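Local coordinates for protein induced by osmotic stress (Scheffersomyces stipitis, PDB 5YWN) that probably reduces ketones, including haloketones, to alcohols with NADPH as a reductase of the dihydroflavonol-4-reductase subfamily, at residues F185-G197 / A254-F266. The protein carries 1 engineered substitution. Sequence-based numbering, arbitrary orientation.
Sequences FALSTVNPVYIFG and AKGERLLLSNTRF. With NAP (NADP nicotinamide-adenine-dinucleotide phosphate), chain B.
Asn191 N donates to Leu259 O at 2.7 Å, the shortest of six backbone hydrogen bonds that join 185-197 to 254-266. The bond is fairly straight, 152° at the hydrogen. Thr189 N bonds Glu257 O, and Val193 N bonds Leu261 O. The return bonds run from Gly256 N, Leu259 N and Leu261 N to the carbonyls of Leu187, Thr189 and Asn191. Strands 186-192 and 258-261 are therefore parallel neighbours, and 258-261 is the outermost strand at this edge of the Rossmann-type sheet.

Thr189, Asn191 and Arg258 share one face. With chi1 at 75°, the Thr189 hydroxyl is tucked over its own backbone. Thr189 OG1 donates to Asn191 OD1 at 2.8 Å, in the plane of that carbonyl, and lies 3.4 Å from Arg258 CB. The Asn191 amide stands nearly perpendicular to the Arg258 guanidinium, with planes 84° apart. Glu171 joins the two, taking a salt bridge from Arg258 NE and a hydrogen bond from Asn191 ND2.

Val190, Pro192, Leu259 and Leu261 pack on the opposite face. Val190 CG1 packs on Leu261 CG at 4.0 Å, and Val190 CG2 reaches Leu259 CD1. Beyond the strands, Val193 CG1 touches Ser262 OG at 3.5 Å. Phe196 then turns its edge toward the face of Phe266, an offset edge-to-face pair with centroids 5.2 Å apart.

Ile195 N bonds the nicotinamide carboxamide O7N of NADP at 3.2 Å, while Val193 O lies 3.4 Å from nicotinamide C4N. The paired strands thus lead directly into the backbone that holds the nicotinamide, and the buried Arg258 charge is probably balanced by Glu171.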
ATOM      1  N   PHE A 185     -21.143   4.352   7.194  1.00 23.87           N
ATOM      2  CA  PHE A 185     -19.780   4.808   7.229  1.00 25.37           C
ATOM      3  C   PHE A 185     -19.446   5.864   6.205  1.00 25.77           C
ATOM      4  O   PHE A 185     -20.035   5.921   5.205  1.00 26.97           O
ATOM      5  CB  PHE A 185     -18.827   3.646   7.090  1.00 22.27           C
ATOM      6  CG  PHE A 185     -19.008   2.846   5.837  1.00 23.40           C
ATOM      7  CD1 PHE A 185     -18.459   3.239   4.656  1.00 20.89           C
ATOM      8  CD2 PHE A 185     -19.697   1.688   5.856  1.00 20.92           C
ATOM      9  CE1 PHE A 185     -18.610   2.488   3.524  1.00 22.75           C
ATOM     10  CE2 PHE A 185     -19.865   0.930   4.738  1.00 21.13           C
ATOM     11  CZ  PHE A 185     -19.323   1.326   3.562  1.00 22.54           C
ATOM     12  N   ALA A 186     -18.467   6.674   6.513  1.00 26.37           N
ATOM     13  CA  ALA A 186     -17.792   7.507   5.563  1.00 25.42           C
ATOM     14  C   ALA A 186     -16.546   6.807   4.958  1.00 25.03           C
ATOM     15  O   ALA A 186     -15.829   6.111   5.618  1.00 24.64           O
ATOM     16  CB  ALA A 186     -17.415   8.805   6.181  1.00 25.57           C
ATOM     17  N   LEU A 187     -16.316   7.044   3.700  1.00 21.85           N
ATOM     18  CA  LEU A 187     -15.244   6.412   3.008  1.00 22.98           C
ATOM     19  C   LEU A 187     -14.147   7.384   2.700  1.00 21.37           C
ATOM     20  O   LEU A 187     -14.381   8.508   2.413  1.00 20.55           O
ATOM     21  CB  LEU A 187     -15.711   5.775   1.711  1.00 22.77           C
ATOM     22  CG  LEU A 187     -14.701   5.174   0.721  1.00 21.23           C
ATOM     23  CD1 LEU A 187     -13.957   4.016   1.315  1.00 19.94           C
ATOM     24  CD2 LEU A 187     -15.339   4.764  -0.592  1.00 22.71           C
ATOM     25  N   SER A 188     -12.954   6.887   2.747  1.00 20.14           N
ATOM     26  CA  SER A 188     -11.816   7.601   2.261  1.00 18.42           C
ATOM     27  C   SER A 188     -10.812   6.653   1.614  1.00 19.34           C
ATOM     28  O   SER A 188     -10.832   5.515   1.889  1.00 18.37           O
ATOM     29  CB  SER A 188     -11.213   8.433   3.369  1.00 23.39           C
ATOM     30  OG  SER A 188     -10.703   7.661   4.378  1.00 25.16           O
ATOM     31  N   THR A 189      -9.969   7.157   0.728  1.00 20.87           N
ATOM     32  CA  THR A 189      -8.987   6.322   0.068  1.00 19.01           C
ATOM     33  C   THR A 189      -7.603   6.853   0.265  1.00 19.05           C
ATOM     34  O   THR A 189      -7.415   8.004   0.438  1.00 21.79           O
ATOM     35  CB  THR A 189      -9.228   6.099  -1.463  1.00 22.85           C
ATOM     36  OG1 THR A 189      -8.881   7.253  -2.210  1.00 22.61           O
ATOM     37  CG2 THR A 189     -10.637   5.685  -1.763  1.00 19.55           C
ATOM     38  N   VAL A 190      -6.647   5.958   0.208  1.00 20.02           N
ATOM     39  CA  VAL A 190      -5.250   6.293   0.173  1.00 17.66           C
ATOM     40  C   VAL A 190      -4.616   5.777  -1.129  1.00 20.44           C
ATOM     41  O   VAL A 190      -4.719   4.642  -1.446  1.00 21.00           O
ATOM     42  CB  VAL A 190      -4.537   5.817   1.428  1.00 20.17           C
ATOM     43  CG1 VAL A 190      -3.069   6.104   1.364  1.00 21.23           C
ATOM     44  CG2 VAL A 190      -5.161   6.416   2.651  1.00 17.78           C
ATOM     45  N   ASN A 191      -3.973   6.653  -1.855  1.00 20.10           N
ATOM     46  CA  ASN A 191      -3.479   6.385  -3.192  1.00 19.14           C
ATOM     47  C   ASN A 191      -1.941   6.560  -3.275  1.00 21.70           C
ATOM     48  O   ASN A 191      -1.422   7.583  -3.595  1.00 17.98           O
ATOM     49  CB  ASN A 191      -4.199   7.247  -4.238  1.00 14.09           C
ATOM     50  CG  ASN A 191      -5.684   7.036  -4.258  1.00 20.13           C
ATOM     51  OD1 ASN A 191      -6.339   7.261  -3.322  1.00 20.67           O
ATOM     52  ND2 ASN A 191      -6.176   6.585  -5.354  1.00 20.71           N
ATOM     53  N   PRO A 192      -1.227   5.530  -2.886  1.00 21.72           N
ATOM     54  CA  PRO A 192       0.230   5.579  -2.888  1.00 21.89           C
ATOM     55  C   PRO A 192       0.913   5.283  -4.216  1.00 19.71           C
ATOM     56  O   PRO A 192       0.424   4.583  -5.023  1.00 17.99           O
ATOM     57  CB  PRO A 192       0.630   4.530  -1.865  1.00 17.23           C
ATOM     58  CG  PRO A 192      -0.583   3.932  -1.421  1.00 21.90           C
ATOM     59  CD  PRO A 192      -1.688   4.291  -2.309  1.00 20.83           C
ATOM     60  N   VAL A 193       2.115   5.813  -4.322  1.00 23.08           N
ATOM     61  CA  VAL A 193       3.113   5.450  -5.300  1.00 24.16           C
ATOM     62  C   VAL A 193       3.944   4.251  -4.808  1.00 21.43           C
ATOM     63  O   VAL A 193       3.525   3.570  -3.930  1.00 21.08           O
ATOM     64  CB  VAL A 193       3.998   6.651  -5.695  1.00 24.01           C
ATOM     65  CG1 VAL A 193       3.148   7.762  -6.227  1.00 21.77           C
ATOM     66  CG2 VAL A 193       4.835   7.105  -4.529  1.00 19.85           C
ATOM     67  N   TYR A 194       5.106   4.018  -5.380  1.00 19.36           N
ATOM     68  CA  TYR A 194       5.943   2.924  -4.919  1.00 19.84           C
ATOM     69  C   TYR A 194       6.276   3.086  -3.426  1.00 20.52           C
ATOM     70  O   TYR A 194       6.687   4.111  -2.989  1.00 19.75           O
ATOM     71  CB  TYR A 194       7.249   2.835  -5.687  1.00 24.36           C
ATOM     72  CG  TYR A 194       7.184   2.331  -7.069  1.00 28.29           C
ATOM     73  CD1 TYR A 194       6.911   1.035  -7.323  1.00 29.21           C
ATOM     74  CD2 TYR A 194       7.410   3.148  -8.118  1.00 31.79           C
ATOM     75  CE1 TYR A 194       6.855   0.546  -8.572  1.00 29.11           C
ATOM     76  CE2 TYR A 194       7.350   2.682  -9.408  1.00 34.09           C
ATOM     77  CZ  TYR A 194       7.061   1.365  -9.620  1.00 37.19           C
ATOM     78  OH  TYR A 194       7.027   0.867 -10.865  1.00 39.24           O
ATOM     79  N   ILE A 195       6.078   2.030  -2.690  1.00 19.69           N
ATOM     80  CA  ILE A 195       6.288   2.057  -1.273  1.00 20.75           C
ATOM     81  C   ILE A 195       7.613   1.397  -0.842  1.00 22.41           C
ATOM     82  O   ILE A 195       7.806   0.238  -1.009  1.00 22.42           O
ATOM     83  CB  ILE A 195       5.118   1.417  -0.513  1.00 20.37           C
ATOM     84  CG1 ILE A 195       3.776   2.037  -0.899  1.00 18.17           C
ATOM     85  CG2 ILE A 195       5.362   1.473   0.970  1.00 19.48           C
ATOM     86  CD1 ILE A 195       2.622   1.399  -0.215  1.00 19.59           C
ATOM     87  N   PHE A 196       8.473   2.200  -0.255  1.00 20.76           N
ATOM     88  CA  PHE A 196       9.746   1.773   0.272  1.00 22.32           C
ATOM     89  C   PHE A 196       9.792   1.940   1.807  1.00 23.21           C
ATOM     90  O   PHE A 196       9.048   2.651   2.367  1.00 20.55           O
ATOM     91  CB  PHE A 196      10.944   2.528  -0.325  1.00 16.77           C
ATOM     92  CG  PHE A 196      11.059   2.484  -1.812  1.00 20.67           C
ATOM     93  CD1 PHE A 196      10.536   1.471  -2.559  1.00 23.29           C
ATOM     94  CD2 PHE A 196      11.727   3.478  -2.460  1.00 20.43           C
ATOM     95  CE1 PHE A 196      10.664   1.475  -3.911  1.00 23.19           C
ATOM     96  CE2 PHE A 196      11.870   3.471  -3.808  1.00 19.30           C
ATOM     97  CZ  PHE A 196      11.331   2.488  -4.536  1.00 21.49           C
ATOM     98  N   GLY A 197      10.762   1.300   2.414  1.00 19.14           N
ATOM     99  CA  GLY A 197      10.955   1.344   3.822  1.00 21.16           C
ATOM    100  C   GLY A 197      11.028   0.019   4.560  1.00 20.92           C
ATOM    101  O   GLY A 197      10.726  -0.996   4.040  1.00 21.14           O
ATOM    102  N   ALA A 254     -10.807  14.199   6.285  1.00 25.00           N
ATOM    103  CA  ALA A 254     -10.567  13.062   5.421  1.00 22.03           C
ATOM    104  C   ALA A 254     -11.796  12.374   4.842  1.00 23.03           C
ATOM    105  O   ALA A 254     -11.683  11.642   3.929  1.00 23.89           O
ATOM    106  CB  ALA A 254      -9.665  12.064   6.075  1.00 25.15           C
ATOM    107  N   LYS A 255     -12.953  12.657   5.386  1.00 23.28           N
ATOM    108  CA  LYS A 255     -14.138  12.005   4.929  1.00 22.78           C
ATOM    109  C   LYS A 255     -14.427  12.359   3.481  1.00 21.98           C
ATOM    110  O   LYS A 255     -14.480  13.468   3.123  1.00 19.69           O
ATOM    111  CB  LYS A 255     -15.315  12.372   5.803  1.00 28.58           C
ATOM    112  CG  LYS A 255     -15.316  11.805   7.212  1.00 29.16           C
ATOM    113  CD  LYS A 255     -15.931  12.767   8.179  1.00 32.46           C
ATOM    114  CE  LYS A 255     -17.355  12.470   8.484  1.00 41.61           C
ATOM    115  NZ  LYS A 255     -18.095  13.554   9.191  1.00 46.56           N
ATOM    116  N   GLY A 256     -14.613  11.340   2.692  1.00 22.81           N
ATOM    117  CA  GLY A 256     -14.916  11.497   1.295  1.00 22.51           C
ATOM    118  C   GLY A 256     -13.771  11.969   0.427  1.00 20.71           C
ATOM    119  O   GLY A 256     -13.989  12.400  -0.635  1.00 22.15           O
ATOM    120  N   GLU A 257     -12.564  11.851   0.930  1.00 21.51           N
ATOM    121  CA  GLU A 257     -11.366  12.228   0.223  1.00 21.00           C
ATOM    122  C   GLU A 257     -10.544  11.068  -0.333  1.00 22.22           C
ATOM    123  O   GLU A 257     -10.514  10.028   0.213  1.00 21.46           O
ATOM    124  CB  GLU A 257     -10.459  13.127   1.084  1.00 21.65           C
ATOM    125  CG  GLU A 257     -11.119  14.223   1.868  1.00 25.62           C
ATOM    126  CD  GLU A 257     -11.214  15.525   1.132  1.00 26.33           C
ATOM    127  OE1 GLU A 257     -10.878  15.560  -0.017  1.00 30.45           O
ATOM    128  OE2 GLU A 257     -11.650  16.511   1.705  1.00 25.85           O
ATOM    129  N   ARG A 258      -9.860  11.347  -1.434  1.00 24.35           N
ATOM    130  CA  ARG A 258      -8.770  10.584  -1.943  1.00 21.06           C
ATOM    131  C   ARG A 258      -7.456  11.261  -1.584  1.00 25.69           C
ATOM    132  O   ARG A 258      -7.282  12.443  -1.744  1.00 25.16           O
ATOM    133  CB  ARG A 258      -8.821  10.403  -3.429  1.00 24.02           C
ATOM    134  CG  ARG A 258     -10.073   9.877  -4.043  1.00 22.62           C
ATOM    135  CD  ARG A 258      -9.999  10.039  -5.524  1.00 23.65           C
ATOM    136  NE  ARG A 258      -9.403   8.954  -6.222  1.00 20.70           N
ATOM    137  CZ  ARG A 258      -8.859   9.064  -7.420  1.00 22.22           C
ATOM    138  NH1 ARG A 258      -8.791  10.214  -8.003  1.00 19.06           N
ATOM    139  NH2 ARG A 258      -8.391   8.026  -8.014  1.00 18.83           N
ATOM    140  N   LEU A 259      -6.547  10.467  -1.072  1.00 22.33           N
ATOM    141  CA  LEU A 259      -5.275  10.963  -0.660  1.00 22.84           C
ATOM    142  C   LEU A 259      -4.134  10.439  -1.506  1.00 20.52           C
ATOM    143  O   LEU A 259      -3.887   9.291  -1.540  1.00 20.59           O
ATOM    144  CB  LEU A 259      -5.055  10.599   0.776  1.00 23.25           C
ATOM    145  CG  LEU A 259      -6.086  11.072   1.737  1.00 23.69           C
ATOM    146  CD1 LEU A 259      -5.806  10.554   3.118  1.00 24.84           C
ATOM    147  CD2 LEU A 259      -6.149  12.553   1.652  1.00 23.40           C
ATOM    148  N   LEU A 260      -3.477  11.334  -2.197  1.00 20.16           N
ATOM    149  CA  LEU A 260      -2.372  10.986  -3.051  1.00 21.92           C
ATOM    150  C   LEU A 260      -1.099  11.005  -2.223  1.00 21.64           C
ATOM    151  O   LEU A 260      -0.713  12.014  -1.762  1.00 20.70           O
ATOM    152  CB  LEU A 260      -2.260  11.991  -4.178  1.00 19.32           C
ATOM    153  CG  LEU A 260      -1.108  12.040  -5.179  1.00 27.50           C
ATOM    154  CD1 LEU A 260      -0.934  10.745  -5.932  1.00 25.89           C
ATOM    155  CD2 LEU A 260      -1.213  13.198  -6.144  1.00 21.02           C
ATOM    156  N   LEU A 261      -0.497   9.854  -2.049  1.00 22.29           N
ATOM    157  CA  LEU A 261       0.673   9.704  -1.212  1.00 21.30           C
ATOM    158  C   LEU A 261       1.915   9.502  -2.044  1.00 22.44           C
ATOM    159  O   LEU A 261       2.239   8.428  -2.425  1.00 23.98           O
ATOM    160  CB  LEU A 261       0.476   8.569  -0.218  1.00 22.31           C
ATOM    161  CG  LEU A 261      -0.151   8.808   1.147  1.00 23.34           C
ATOM    162  CD1 LEU A 261       0.866   9.353   2.129  1.00 24.04           C
ATOM    163  CD2 LEU A 261      -1.306   9.769   1.028  1.00 21.38           C
ATOM    164  N   SER A 262       2.558  10.599  -2.337  1.00 24.30           N
ATOM    165  CA  SER A 262       3.698  10.672  -3.210  1.00 25.05           C
ATOM    166  C   SER A 262       4.746  11.685  -2.732  1.00 24.48           C
ATOM    167  O   SER A 262       4.419  12.761  -2.387  1.00 22.50           O
ATOM    168  CB  SER A 262       3.201  11.065  -4.599  1.00 27.69           C
ATOM    169  OG  SER A 262       4.205  10.966  -5.503  1.00 35.68           O
ATOM    170  N   ASN A 263       6.000  11.299  -2.737  1.00 20.48           N
ATOM    171  CA  ASN A 263       7.046  12.143  -2.304  1.00 20.52           C
ATOM    172  C   ASN A 263       7.969  12.575  -3.447  1.00 24.24           C
ATOM    173  O   ASN A 263       7.573  13.337  -4.242  1.00 30.40           O
ATOM    174  CB  ASN A 263       7.796  11.564  -1.117  1.00 25.87           C
ATOM    175  CG  ASN A 263       8.650  12.603  -0.382  1.00 28.44           C
ATOM    176  OD1 ASN A 263       8.623  13.747  -0.678  1.00 24.91           O
ATOM    177  ND2 ASN A 263       9.395  12.153   0.554  1.00 24.42           N
ATOM    178  N   THR A 264       9.166  12.062  -3.516  1.00 23.51           N
ATOM    179  CA  THR A 264      10.108  12.516  -4.522  1.00 23.05           C
ATOM    180  C   THR A 264      10.457  11.448  -5.581  1.00 25.18           C
ATOM    181  O   THR A 264      10.328  10.298  -5.364  1.00 21.33           O
ATOM    182  CB  THR A 264      11.391  13.090  -3.883  1.00 27.16           C
ATOM    183  OG1 THR A 264      11.997  12.113  -3.068  1.00 25.46           O
ATOM    184  CG2 THR A 264      11.091  14.281  -3.046  1.00 25.21           C
ATOM    185  N   ARG A 265      10.887  11.929  -6.726  1.00 22.64           N
ATOM    186  CA  ARG A 265      11.436  11.165  -7.803  1.00 25.37           C
ATOM    187  C   ARG A 265      12.810  10.606  -7.533  1.00 25.33           C
ATOM    188  O   ARG A 265      13.599  11.224  -6.921  1.00 25.96           O
ATOM    189  CB  ARG A 265      11.465  11.984  -9.087  1.00 24.92           C
ATOM    190  CG  ARG A 265      10.327  11.580  -9.969  1.00 32.24           C
ATOM    191  CD  ARG A 265      10.111  12.436 -11.156  1.00 29.22           C
ATOM    192  NE  ARG A 265       8.732  12.688 -11.357  1.00 30.57           N
ATOM    193  CZ  ARG A 265       7.886  11.833 -11.862  1.00 30.85           C
ATOM    194  NH1 ARG A 265       8.234  10.646 -12.195  1.00 30.72           N
ATOM    195  NH2 ARG A 265       6.668  12.211 -12.033  1.00 36.87           N
ATOM    196  N   PHE A 266      13.021   9.420  -8.048  1.00 20.88           N
ATOM    197  CA  PHE A 266      14.252   8.710  -7.986  1.00 25.73           C
ATOM    198  C   PHE A 266      14.488   7.864  -9.227  1.00 27.40           C
ATOM    199  O   PHE A 266      13.590   7.517  -9.923  1.00 22.00           O
ATOM    200  CB  PHE A 266      14.254   7.788  -6.788  1.00 25.98           C
ATOM    201  CG  PHE A 266      13.345   6.635  -6.929  1.00 25.46           C
ATOM    202  CD1 PHE A 266      12.027   6.746  -6.660  1.00 25.06           C
ATOM    203  CD2 PHE A 266      13.824   5.466  -7.389  1.00 28.01           C
ATOM    204  CE1 PHE A 266      11.193   5.701  -6.800  1.00 25.12           C
ATOM    205  CE2 PHE A 266      13.007   4.397  -7.545  1.00 23.94           C
ATOM    206  CZ  PHE A 266      11.698   4.511  -7.241  1.00 28.10           C
TER
HETATM  207  PA  NAP B 401       1.704  -7.316  -0.567  1.00 25.43           P
HETATM  208  O1A NAP B 401       2.839  -7.078   0.400  1.00 24.87           O
HETATM  209  O2A NAP B 401       1.743  -8.506  -1.496  1.00 27.30           O
HETATM  210  O5B NAP B 401       0.332  -7.377   0.273  1.00 25.65           O
HETATM  211  C5B NAP B 401      -0.821  -8.016  -0.271  1.00 29.11           C
HETATM  212  C4B NAP B 401      -1.558  -8.772   0.829  1.00 27.40           C
HETATM  213  O4B NAP B 401      -2.929  -8.959   0.461  1.00 28.83           O
HETATM  214  C3B NAP B 401      -0.948 -10.144   1.068  1.00 29.98           C
HETATM  215  O3B NAP B 401      -0.459 -10.255   2.409  1.00 31.97           O
HETATM  216  C2B NAP B 401      -2.053 -11.151   0.815  1.00 27.18           C
HETATM  217  O2B NAP B 401      -2.302 -11.931   1.981  1.00 28.78           O
HETATM  218  C1B NAP B 401      -3.285 -10.344   0.433  1.00 28.47           C
HETATM  219  N9A NAP B 401      -3.742 -10.726  -0.927  1.00 30.58           N
HETATM  220  C8A NAP B 401      -3.055 -10.528  -2.069  1.00 30.14           C
HETATM  221  N7A NAP B 401      -3.757 -10.994  -3.135  1.00 29.22           N
HETATM  222  C5A NAP B 401      -4.916 -11.500  -2.677  1.00 29.03           C
HETATM  223  C6A NAP B 401      -6.110 -12.147  -3.267  1.00 29.78           C
HETATM  224  N6A NAP B 401      -6.207 -12.353  -4.603  1.00 32.69           N
HETATM  225  N1A NAP B 401      -7.098 -12.527  -2.427  1.00 30.57           N
HETATM  226  C2A NAP B 401      -7.023 -12.333  -1.096  1.00 28.67           C
HETATM  227  N3A NAP B 401      -5.965 -11.752  -0.500  1.00 31.59           N
HETATM  228  C4A NAP B 401      -4.901 -11.321  -1.219  1.00 29.16           C
HETATM  229  O3  NAP B 401       1.513  -5.988  -1.457  1.00 26.76           O
HETATM  230  PN  NAP B 401       1.828  -4.537  -0.837  1.00 24.11           P
HETATM  231  O1N NAP B 401       2.953  -3.918  -1.630  1.00 25.88           O
HETATM  232  O2N NAP B 401       1.953  -4.680   0.662  1.00 20.65           O
HETATM  233  O5D NAP B 401       0.478  -3.717  -1.153  1.00 26.85           O
HETATM  234  C5D NAP B 401      -0.474  -3.466  -0.121  1.00 28.39           C
HETATM  235  C4D NAP B 401      -1.675  -2.724  -0.695  1.00 20.40           C
HETATM  236  O4D NAP B 401      -1.335  -1.357  -0.952  1.00 23.84           O
HETATM  237  C3D NAP B 401      -2.146  -3.340  -2.004  1.00 26.34           C
HETATM  238  O3D NAP B 401      -3.474  -3.857  -1.872  1.00 24.14           O
HETATM  239  C2D NAP B 401      -2.102  -2.231  -3.035  1.00 23.48           C
HETATM  240  O2D NAP B 401      -3.396  -2.020  -3.610  1.00 26.51           O
HETATM  241  C1D NAP B 401      -1.628  -0.985  -2.302  1.00 21.38           C
HETATM  242  N1N NAP B 401      -0.435  -0.438  -2.955  1.00 21.83           N
HETATM  243  C2N NAP B 401       0.781  -0.830  -2.551  1.00 25.77           C
HETATM  244  C3N NAP B 401       1.925  -0.325  -3.157  1.00 24.14           C
HETATM  245  C7N NAP B 401       3.283  -0.768  -2.699  1.00 23.03           C
HETATM  246  O7N NAP B 401       4.258  -0.518  -3.388  1.00 23.40           O
HETATM  247  N7N NAP B 401       3.388  -1.426  -1.545  1.00 27.07           N
HETATM  248  C4N NAP B 401       1.801   0.594  -4.189  1.00 21.46           C
HETATM  249  C5N NAP B 401       0.531   0.983  -4.590  1.00 21.80           C
HETATM  250  C6N NAP B 401      -0.581   0.447  -3.950  1.00 21.03           C
HETATM  251  P2B NAP B 401      -1.513 -13.313   2.224  1.00 30.98           P
HETATM  252  O1X NAP B 401      -2.453 -14.123   3.085  1.00 32.07           O
HETATM  253  O2X NAP B 401      -1.308 -13.864   0.835  1.00 27.07           O
HETATM  254  O3X NAP B 401      -0.241 -12.888   2.919  1.00 27.27           O